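Local coordinates for cerato-platanin-like protein (Moniliophthora perniciosa, PDB 3SUL) that is a secreted cerato-platanin with a double-psi beta-barrel fold, whose molecular function is not established, at residues A[62-68]-A[109-115]; A[48-54]-A[81-87]; A[75-79]-A[118-122]. The contacts are given in a common frame with arbitrary orientation. Residue numbers count along the deposited sequence, not the author numbering.

Interaction 1 (A[62-68]-A[109-115])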
loop_
_atom_site.group_PDB
_atom_site.type_symbol
_atom_site.label_atom_id
_atom_site.label_comp_id
_atom_site.label_asym_id
_atom_site.label_seq_id
_atom_site.Cartn_x
_atom_site.Cartn_y
_atom_site.Cartn_z
ATOM N N THR A 62 0.629 2.604 8.333
ATOM C CA THR A 62 1.332 1.388 8.778
ATOM C C THR A 62 1.999 0.736 7.611
ATOM O O THR A 62 1.636 0.898 6.467
ATOM C CB THR A 62 0.354 0.394 9.433
ATOM O OG1 THR A 62 -0.828 0.262 8.642
ATOM C CG2 THR A 62 0.056 0.936 10.745
ATOM N N CYS A 63 2.936 -0.096 7.948
ATOM C CA CYS A 63 3.827 -0.694 6.955
ATOM C C CYS A 63 3.622 -2.238 6.893
ATOM O O CYS A 63 3.662 -2.920 7.924
ATOM C CB CYS A 63 5.196 -0.317 7.363
ATOM S SG CYS A 63 6.524 -1.019 6.330
ATOM N N TYR A 64 3.460 -2.746 5.695
ATOM C CA TYR A 64 3.241 -4.175 5.536
ATOM C C TYR A 64 4.344 -4.752 4.702
ATOM O O TYR A 64 4.746 -4.173 3.662
ATOM C CB TYR A 64 1.915 -4.490 4.870
ATOM C CG TYR A 64 0.834 -4.009 5.776
ATOM C CD1 TYR A 64 0.200 -4.869 6.725
ATOM C CD2 TYR A 64 0.483 -2.673 5.739
ATOM C CE1 TYR A 64 -0.790 -4.361 7.586
ATOM C CE2 TYR A 64 -0.475 -2.176 6.580
ATOM C CZ TYR A 64 -1.118 -3.001 7.493
ATOM O OH TYR A 64 -2.084 -2.373 8.302
ATOM N N GLN A 65 4.883 -5.849 5.198
ATOM C CA GLN A 65 5.838 -6.543 4.383
ATOM C C GLN A 65 4.990 -7.594 3.710
ATOM O O GLN A 65 4.346 -8.409 4.390
ATOM C CB GLN A 65 6.902 -7.059 5.333
ATOM C CG GLN A 65 7.842 -7.963 4.707
ATOM C CD GLN A 65 8.480 -8.897 5.750
ATOM O OE1 GLN A 65 9.247 -8.455 6.573
ATOM N NE2 GLN A 65 8.101 -10.173 5.731
ATOM N N ILE A 66 4.964 -7.576 2.359
ATOM C CA ILE A 66 4.048 -8.419 1.567
ATOM C C ILE A 66 4.846 -9.305 0.652
ATOM O O ILE A 66 5.686 -8.825 -0.088
ATOM C CB ILE A 66 3.162 -7.610 0.683
ATOM C CG1 ILE A 66 2.443 -6.528 1.492
ATOM C CG2 ILE A 66 2.256 -8.561 -0.175
ATOM C CD1 ILE A 66 1.414 -5.718 0.694
ATOM N N THR A 67 4.528 -10.594 0.657
ATOM C CA THR A 67 5.252 -11.594 -0.131
ATOM C C THR A 67 4.310 -12.401 -1.031
ATOM O O THR A 67 3.232 -12.715 -0.643
ATOM C CB THR A 67 6.073 -12.543 0.800
ATOM O OG1 THR A 67 6.904 -11.773 1.686
ATOM C CG2 THR A 67 6.865 -13.573 -0.026
ATOM N N TRP A 68 4.742 -12.649 -2.256
ATOM C CA TRP A 68 4.003 -13.479 -3.151
ATOM C C TRP A 68 4.727 -14.771 -3.325
ATOM O O TRP A 68 5.883 -14.766 -3.788
ATOM C CB TRP A 68 3.934 -12.835 -4.523
ATOM C CG TRP A 68 2.980 -13.547 -5.402
ATOM C CD1 TRP A 68 1.780 -14.008 -5.032
ATOM C CD2 TRP A 68 3.159 -13.906 -6.772
ATOM N NE1 TRP A 68 1.165 -14.604 -6.085
ATOM C CE2 TRP A 68 1.996 -14.567 -7.170
ATOM C CE3 TRP A 68 4.195 -13.740 -7.697
ATOM C CZ2 TRP A 68 1.815 -15.061 -8.463
ATOM C CZ3 TRP A 68 4.021 -14.231 -8.994
ATOM C CH2 TRP A 68 2.843 -14.893 -9.353
ATOM N N ASP A 109 -2.942 -13.921 -4.790
ATOM C CA ASP A 109 -3.023 -14.053 -3.326
ATOM C C ASP A 109 -1.614 -13.920 -2.765
ATOM O O ASP A 109 -0.642 -14.502 -3.305
ATOM C CB ASP A 109 -3.589 -15.408 -2.897
ATOM C CG ASP A 109 -5.108 -15.362 -2.688
ATOM O OD1 ASP A 109 -5.576 -15.497 -1.515
ATOM O OD2 ASP A 109 -5.825 -15.168 -3.694
ATOM N N VAL A 110 -1.494 -13.159 -1.688
ATOM C CA VAL A 110 -0.170 -12.834 -1.155
ATOM C C VAL A 110 -0.278 -13.035 0.323
ATOM O O VAL A 110 -1.352 -13.251 0.840
ATOM C CB VAL A 110 0.280 -11.354 -1.366
ATOM C CG1 VAL A 110 0.389 -10.950 -2.860
ATOM C CG2 VAL A 110 -0.537 -10.391 -0.464
ATOM N N THR A 111 0.872 -13.002 0.976
ATOM C CA THR A 111 1.027 -13.116 2.390
ATOM C C THR A 111 1.603 -11.794 2.893
ATOM O O THR A 111 2.497 -11.268 2.281
ATOM C CB THR A 111 1.871 -14.397 2.702
ATOM O OG1 THR A 111 2.134 -14.500 4.091
ATOM C CG2 THR A 111 3.169 -14.426 1.923
ATOM N N ALA A 112 1.094 -11.245 3.992
ATOM C CA ALA A 112 1.505 -9.939 4.505
ATOM C C ALA A 112 1.609 -9.898 6.006
ATOM O O ALA A 112 0.826 -10.571 6.686
ATOM C CB ALA A 112 0.557 -8.839 4.059
ATOM N N THR A 113 2.541 -9.078 6.508
ATOM C CA THR A 113 2.913 -8.918 7.893
ATOM C C THR A 113 3.133 -7.476 8.222
ATOM O O THR A 113 3.891 -6.784 7.571
ATOM C CB THR A 113 4.215 -9.730 8.226
ATOM O OG1 THR A 113 3.869 -11.094 8.092
ATOM C CG2 THR A 113 4.788 -9.424 9.656
ATOM N N LEU A 114 2.465 -7.016 9.273
ATOM C CA LEU A 114 2.686 -5.683 9.776
ATOM C C LEU A 114 4.064 -5.615 10.386
ATOM O O LEU A 114 4.446 -6.505 11.144
ATOM C CB LEU A 114 1.633 -5.363 10.896
ATOM C CG LEU A 114 1.754 -3.993 11.538
ATOM C CD1 LEU A 114 1.303 -3.009 10.522
ATOM C CD2 LEU A 114 0.816 -3.877 12.807
ATOM N N VAL A 115 4.844 -4.592 10.028
ATOM C CA VAL A 115 6.206 -4.450 10.487
ATOM C C VAL A 115 6.412 -3.007 10.860
ATOM O O VAL A 115 5.562 -2.147 10.557
ATOM C CB VAL A 115 7.226 -4.944 9.390
ATOM C CG1 VAL A 115 6.939 -6.413 9.030
ATOM C CG2 VAL A 115 7.169 -3.992 8.144
HETATM O O HOH W 1 3.637 -0.410 10.615
HETATM O O HOH W 2 -1.423 -16.110 -6.897
#
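Y64 adopts the m rotamer at chi1 with chi2 near -90°, which sends its ring out from the strand so that CD1 of L114 sits over one face, 4.2 Å from the centroid and 26° off the ring normal, a CH-pi contact. L114 reaches it from a t, p conformation. The phenol hydroxyl itself is hydrogen-bonded to T51 in the loop after strand 45-49, and F87 meets the same ring edge-to-face. Further along this face, I66 (m, t) brings CG2 to 3.4 Å from CG2 of V110, while its CG1 lies 3.9 Å from CB of A112; L6 and L97 also touch I66. Y64 and I66 are buried, L114 stays exposed. These two strands are antiparallel neighbours in the six-stranded double-psi beta-barrel, their axes 4.4 Å apart at 154°, with 639 Å² buried. Q65–T113 and T67–T111 are hydrogen-bonded pairs: Q65 N to T113 O and T67 N to T111 O both measure 2.7 Å, the latter at 174°. Between them, the non-hydrogen-bonded pair I66–A112 brings the CA atoms to 4.2 Å. C63, Q65, T67, T111, T113 and V115 project to the other face. There C63, in the t rotamer, holds SG 3.5 Å from CG2 of V115, and the methyl CG2 of T111 packs 3.6 Å from CB of T67, whose hydroxyl bonds T74. At the far end W68 (t, chi2 42°) sets its indole edge against D109: CD1 lies 3.0 Å from D109 O near the ring plane, and a water accepts from W68 NE1 at 3.1 Å.

Interaction 2 (A[48-54]-A[81-87])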
loop_
_atom_site.group_PDB
_atom_site.type_symbol
_atom_site.label_atom_id
_atom_site.label_comp_id
_atom_site.label_asym_id
_atom_site.label_seq_id
_atom_site.Cartn_x
_atom_site.Cartn_y
_atom_site.Cartn_z
ATOM N N ALA A 48 -3.888 0.734 -0.587
ATOM C CA ALA A 48 -4.970 0.573 0.302
ATOM C C ALA A 48 -4.882 -0.822 0.937
ATOM O O ALA A 48 -4.409 -1.810 0.324
ATOM C CB ALA A 48 -6.347 0.769 -0.403
ATOM N N VAL A 49 -5.336 -0.851 2.159
ATOM C CA VAL A 49 -5.366 -2.084 2.946
ATOM C C VAL A 49 -6.642 -2.205 3.708
ATOM O O VAL A 49 -7.226 -1.229 4.181
ATOM C CB VAL A 49 -4.122 -2.209 3.886
ATOM C CG1 VAL A 49 -4.088 -1.135 4.924
ATOM C CG2 VAL A 49 -4.055 -3.564 4.570
ATOM N N ASP A 50 -7.101 -3.440 3.861
ATOM C CA ASP A 50 -8.398 -3.588 4.496
ATOM C C ASP A 50 -8.375 -3.351 6.001
ATOM O O ASP A 50 -9.415 -3.356 6.648
ATOM C CB ASP A 50 -9.055 -4.912 4.095
ATOM C CG ASP A 50 -8.221 -6.145 4.479
ATOM O OD1 ASP A 50 -7.357 -6.061 5.395
ATOM O OD2 ASP A 50 -8.521 -7.199 3.847
ATOM N N THR A 51 -7.195 -3.115 6.568
ATOM C CA THR A 51 -7.057 -2.696 7.984
ATOM C C THR A 51 -7.427 -1.214 8.210
ATOM O O THR A 51 -7.584 -0.751 9.341
ATOM C CB THR A 51 -5.601 -2.843 8.503
ATOM O OG1 THR A 51 -4.706 -2.242 7.560
ATOM C CG2 THR A 51 -5.204 -4.265 8.618
ATOM N N ILE A 52 -7.474 -0.477 7.116
ATOM C CA ILE A 52 -7.902 0.900 7.117
ATOM C C ILE A 52 -9.341 0.917 6.685
ATOM O O ILE A 52 -9.697 0.527 5.534
ATOM C CB ILE A 52 -7.009 1.756 6.174
ATOM C CG1 ILE A 52 -5.600 1.765 6.750
ATOM C CG2 ILE A 52 -7.564 3.212 5.930
ATOM C CD1 ILE A 52 -4.607 2.275 5.730
ATOM N N THR A 53 -10.143 1.422 7.599
ATOM C CA THR A 53 -11.624 1.388 7.457
ATOM C C THR A 53 -12.197 2.732 7.202
ATOM O O THR A 53 -13.282 2.834 6.637
ATOM C CB THR A 53 -12.395 0.682 8.695
ATOM O OG1 THR A 53 -12.200 1.363 9.936
ATOM C CG2 THR A 53 -11.929 -0.750 8.850
ATOM N N GLY A 54 -11.484 3.777 7.627
ATOM C CA GLY A 54 -11.901 5.123 7.305
ATOM C C GLY A 54 -10.870 6.166 7.713
ATOM O O GLY A 54 -9.739 5.848 8.157
ATOM N N ASP A 81 -5.011 3.947 2.472
ATOM C CA ASP A 81 -6.404 4.098 2.071
ATOM C C ASP A 81 -7.202 2.830 2.417
ATOM O O ASP A 81 -6.670 1.801 2.735
ATOM C CB ASP A 81 -6.538 4.458 0.581
ATOM C CG ASP A 81 -7.869 5.142 0.289
ATOM O OD1 ASP A 81 -8.577 5.465 1.278
ATOM O OD2 ASP A 81 -8.160 5.334 -0.886
ATOM N N VAL A 82 -8.503 2.940 2.329
ATOM C CA VAL A 82 -9.398 1.820 2.608
ATOM C C VAL A 82 -9.350 0.849 1.441
ATOM O O VAL A 82 -9.489 1.232 0.261
ATOM C CB VAL A 82 -10.826 2.385 2.788
ATOM C CG1 VAL A 82 -11.856 1.209 3.025
ATOM C CG2 VAL A 82 -10.851 3.312 3.954
ATOM N N ALA A 83 -9.105 -0.442 1.738
ATOM C CA ALA A 83 -9.372 -1.467 0.710
ATOM C C ALA A 83 -10.488 -2.310 1.267
ATOM O O ALA A 83 -10.604 -2.446 2.489
ATOM C CB ALA A 83 -8.177 -2.326 0.388
ATOM N N GLY A 84 -11.324 -2.812 0.361
ATOM C CA GLY A 84 -12.390 -3.746 0.747
ATOM C C GLY A 84 -11.800 -5.075 1.160
ATOM O O GLY A 84 -12.107 -5.639 2.232
ATOM N N ASN A 85 -10.906 -5.563 0.309
ATOM C CA ASN A 85 -10.342 -6.857 0.553
ATOM C C ASN A 85 -8.872 -6.900 0.193
ATOM O O ASN A 85 -8.442 -6.695 -0.997
ATOM C CB ASN A 85 -11.178 -7.949 -0.175
ATOM C CG ASN A 85 -10.720 -9.345 0.157
ATOM O OD1 ASN A 85 -10.518 -9.683 1.322
ATOM N ND2 ASN A 85 -10.550 -10.170 -0.875
ATOM N N GLY A 86 -8.102 -7.139 1.230
ATOM C CA GLY A 86 -6.675 -7.386 1.049
ATOM C C GLY A 86 -5.968 -6.057 0.810
ATOM O O GLY A 86 -6.151 -5.127 1.546
ATOM N N PHE A 87 -5.220 -6.009 -0.282
ATOM C CA PHE A 87 -4.462 -4.815 -0.663
ATOM C C PHE A 87 -4.760 -4.412 -2.087
ATOM O O PHE A 87 -4.958 -5.248 -2.986
ATOM C CB PHE A 87 -2.958 -5.120 -0.631
ATOM C CG PHE A 87 -2.389 -5.334 0.750
ATOM C CD1 PHE A 87 -2.020 -4.251 1.560
ATOM C CD2 PHE A 87 -2.177 -6.615 1.235
ATOM C CE1 PHE A 87 -1.460 -4.409 2.871
ATOM C CE2 PHE A 87 -1.597 -6.784 2.545
ATOM C CZ PHE A 87 -1.287 -5.688 3.366
#
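V49 packs its CG2 methyl 3.2 Å from CE1 of F87, a tight apolar overlap in which the p rotamer of V49 meets an m phenylalanine on the same face of the sheet. The two segments belong to the double-psi beta-barrel: the end of strand 45-49 lies between the chain leaving strand 73-80 and the start of strand 87-89, so one short strand has a parallel partner at D81 and an antiparallel one at F87. The parallel side is fixed by V49 N to D81 O at 3.0 Å and A83 N to V49 O at 3.2 Å; the antiparallel side is a non-hydrogen-bonded V49–F87 pair with CA atoms 4.6 Å apart. A48 is almost enclosed, its CB 3.8 Å from CB of D81 and 3.7 Å from CB of A83. Beyond V49 the chain makes a type I turn to I52, closed by I52 N to V49 O at 3.0 Å, and I52 then sets CG2 3.8 Å from CG2 of V82. The carboxylate of D81 is hydrogen-bonded to the backbone of A23. F87 also stacks edge-to-face with Y64, carrying the apolar face into the barrel. G86, at phi 78°, closes the loop: its O accepts a weak hydrogen bond from D50 N at 3.0 Å, and its N donates to OD2 of D50 at 2.7 Å and 158°.

Interaction 3 (A[75-79]-A[118-122])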
loop_
_atom_site.group_PDB
_atom_site.type_symbol
_atom_site.label_atom_id
_atom_site.label_comp_id
_atom_site.label_asym_id
_atom_site.label_seq_id
_atom_site.Cartn_x
_atom_site.Cartn_y
_atom_site.Cartn_z
ATOM N N ILE A 75 7.686 -7.101 -0.993
ATOM C CA ILE A 75 7.688 -5.656 -1.032
ATOM C C ILE A 75 7.181 -5.104 0.292
ATOM O O ILE A 75 6.678 -5.871 1.137
ATOM C CB ILE A 75 6.814 -5.113 -2.143
ATOM C CG1 ILE A 75 5.382 -5.562 -1.981
ATOM C CG2 ILE A 75 7.302 -5.644 -3.523
ATOM C CD1 ILE A 75 4.329 -4.780 -2.816
ATOM N N HIS A 76 7.427 -3.793 0.511
ATOM C CA HIS A 76 6.841 -3.073 1.621
ATOM C C HIS A 76 5.822 -2.071 1.122
ATOM O O HIS A 76 6.039 -1.345 0.155
ATOM C CB HIS A 76 7.919 -2.412 2.424
ATOM C CG HIS A 76 8.775 -3.394 3.152
ATOM N ND1 HIS A 76 9.885 -3.993 2.581
ATOM C CD2 HIS A 76 8.685 -3.884 4.415
ATOM C CE1 HIS A 76 10.434 -4.809 3.472
ATOM N NE2 HIS A 76 9.716 -4.772 4.587
ATOM N N VAL A 77 4.669 -2.081 1.727
ATOM C CA VAL A 77 3.597 -1.168 1.352
ATOM C C VAL A 77 3.141 -0.397 2.568
ATOM O O VAL A 77 2.937 -0.955 3.652
ATOM C CB VAL A 77 2.439 -1.978 0.665
ATOM C CG1 VAL A 77 1.260 -1.045 0.382
ATOM C CG2 VAL A 77 3.008 -2.607 -0.632
ATOM N N VAL A 78 2.942 0.910 2.386
ATOM C CA VAL A 78 2.395 1.749 3.451
ATOM C C VAL A 78 0.917 1.841 3.172
ATOM O O VAL A 78 0.491 2.212 2.052
ATOM C CB VAL A 78 2.953 3.134 3.422
ATOM C CG1 VAL A 78 2.295 4.008 4.537
ATOM C CG2 VAL A 78 4.410 3.018 3.696
ATOM N N GLY A 79 0.160 1.493 4.191
ATOM C CA GLY A 79 -1.344 1.502 4.073
ATOM C C GLY A 79 -1.764 2.971 4.165
ATOM O O GLY A 79 -1.392 3.678 5.093
ATOM N N SER A 118 9.628 1.773 9.957
ATOM C CA SER A 118 10.946 2.101 9.458
ATOM C C SER A 118 11.230 1.190 8.299
ATOM O O SER A 118 11.998 1.568 7.427
ATOM C CB SER A 118 12.025 1.996 10.532
ATOM O OG SER A 118 11.975 0.696 11.030
ATOM N N ALA A 119 10.594 0.025 8.254
ATOM C CA ALA A 119 10.816 -0.896 7.130
ATOM C C ALA A 119 10.296 -0.310 5.822
ATOM O O ALA A 119 10.668 -0.777 4.714
ATOM C CB ALA A 119 10.165 -2.200 7.384
ATOM N N CYS A 120 9.360 0.626 5.932
ATOM C CA CYS A 120 8.872 1.309 4.751
ATOM C C CYS A 120 9.532 2.648 4.627
ATOM O O CYS A 120 9.008 3.482 3.950
ATOM C CB CYS A 120 7.338 1.518 4.850
ATOM S SG CYS A 120 6.357 0.066 4.608
ATOM N N ARG A 121 10.663 2.871 5.306
ATOM C CA ARG A 121 11.354 4.165 5.282
ATOM C C ARG A 121 10.587 5.339 5.857
ATOM O O ARG A 121 10.847 6.481 5.584
ATOM C CB ARG A 121 11.915 4.475 3.868
ATOM C CG ARG A 121 13.032 3.524 3.629
ATOM C CD ARG A 121 13.526 3.622 2.179
ATOM N NE ARG A 121 13.968 4.979 1.916
ATOM C CZ ARG A 121 14.432 5.350 0.740
ATOM N NH1 ARG A 121 14.591 4.424 -0.240
ATOM N NH2 ARG A 121 14.817 6.619 0.569
ATOM N N LEU A 122 9.630 5.020 6.732
ATOM C CA LEU A 122 8.902 6.069 7.442
ATOM C C LEU A 122 9.515 6.471 8.751
ATOM O O LEU A 122 9.104 7.527 9.332
ATOM C CB LEU A 122 7.473 5.592 7.740
ATOM C CG LEU A 122 6.613 5.169 6.570
ATOM C CD1 LEU A 122 5.202 4.777 6.986
ATOM C CD2 LEU A 122 6.561 6.365 5.592
ATOM O OXT LEU A 122 10.415 5.754 9.232
#
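S118 and A119 form the end of a short 3-10 segment, and S118 O accepts a backbone bond from R121 N at 2.8 Å, a bond that closes a turn from S118 to R121. A119 makes the first contact with 75-79: its O lies over one face of the H76 imidazole, 3.6 Å from CG, and its CB is 3.7 Å from CD2 of the same ring. H76 stands toward the segment in the m rotamer. C120 follows, with SG 3.7 Å from CB of H76 and 3.7 Å from V77 O, while its CB packs 3.5 Å from CG2 of V78. That sulfur is joined to C63 in the disulfide seen in this structure, so the tail is tied covalently to strand 63-68, the antiparallel neighbour of strand 73-80 in the double-psi beta-barrel. No hydrogen bond crosses between 75-79 and 118-122, and just 250 Å² is buried; the contacts are van der Waals. R121, at positive phi (63°), sends its side chain away from the strand. Last comes L122, whose m, t conformation brings CD1 to 3.8 Å from CG2 of V78, the same methyl that C120 meets; Y36 also touches this leucine.

In the fold
All three contacts reach the same barrel sheet. Of their touching residues, 4 of 14 are buried and 3 exposed in interaction 1, 6 of 13 buried and 4 exposed in interaction 2, and 3 of 6 buried with none exposed in interaction 3. Interaction 1 is regular backbone pairing, interaction 2 adds a backbone-to-carboxylate hydrogen bond where strands give way to loops, and interaction 3 has no hydrogen bonds across. Strands 63-68 and 73-80 are neighbours, I66 N lying 2.7 Å from I75 O, and the C63–C120 disulfide joins strand 63-68 to the tail 118-122. Interactions 1 and 2 meet at the Y64–F87 edge-to-face pair. Interactions 2 and 3 touch at I52 CD1, 3.3 Å from G79 C.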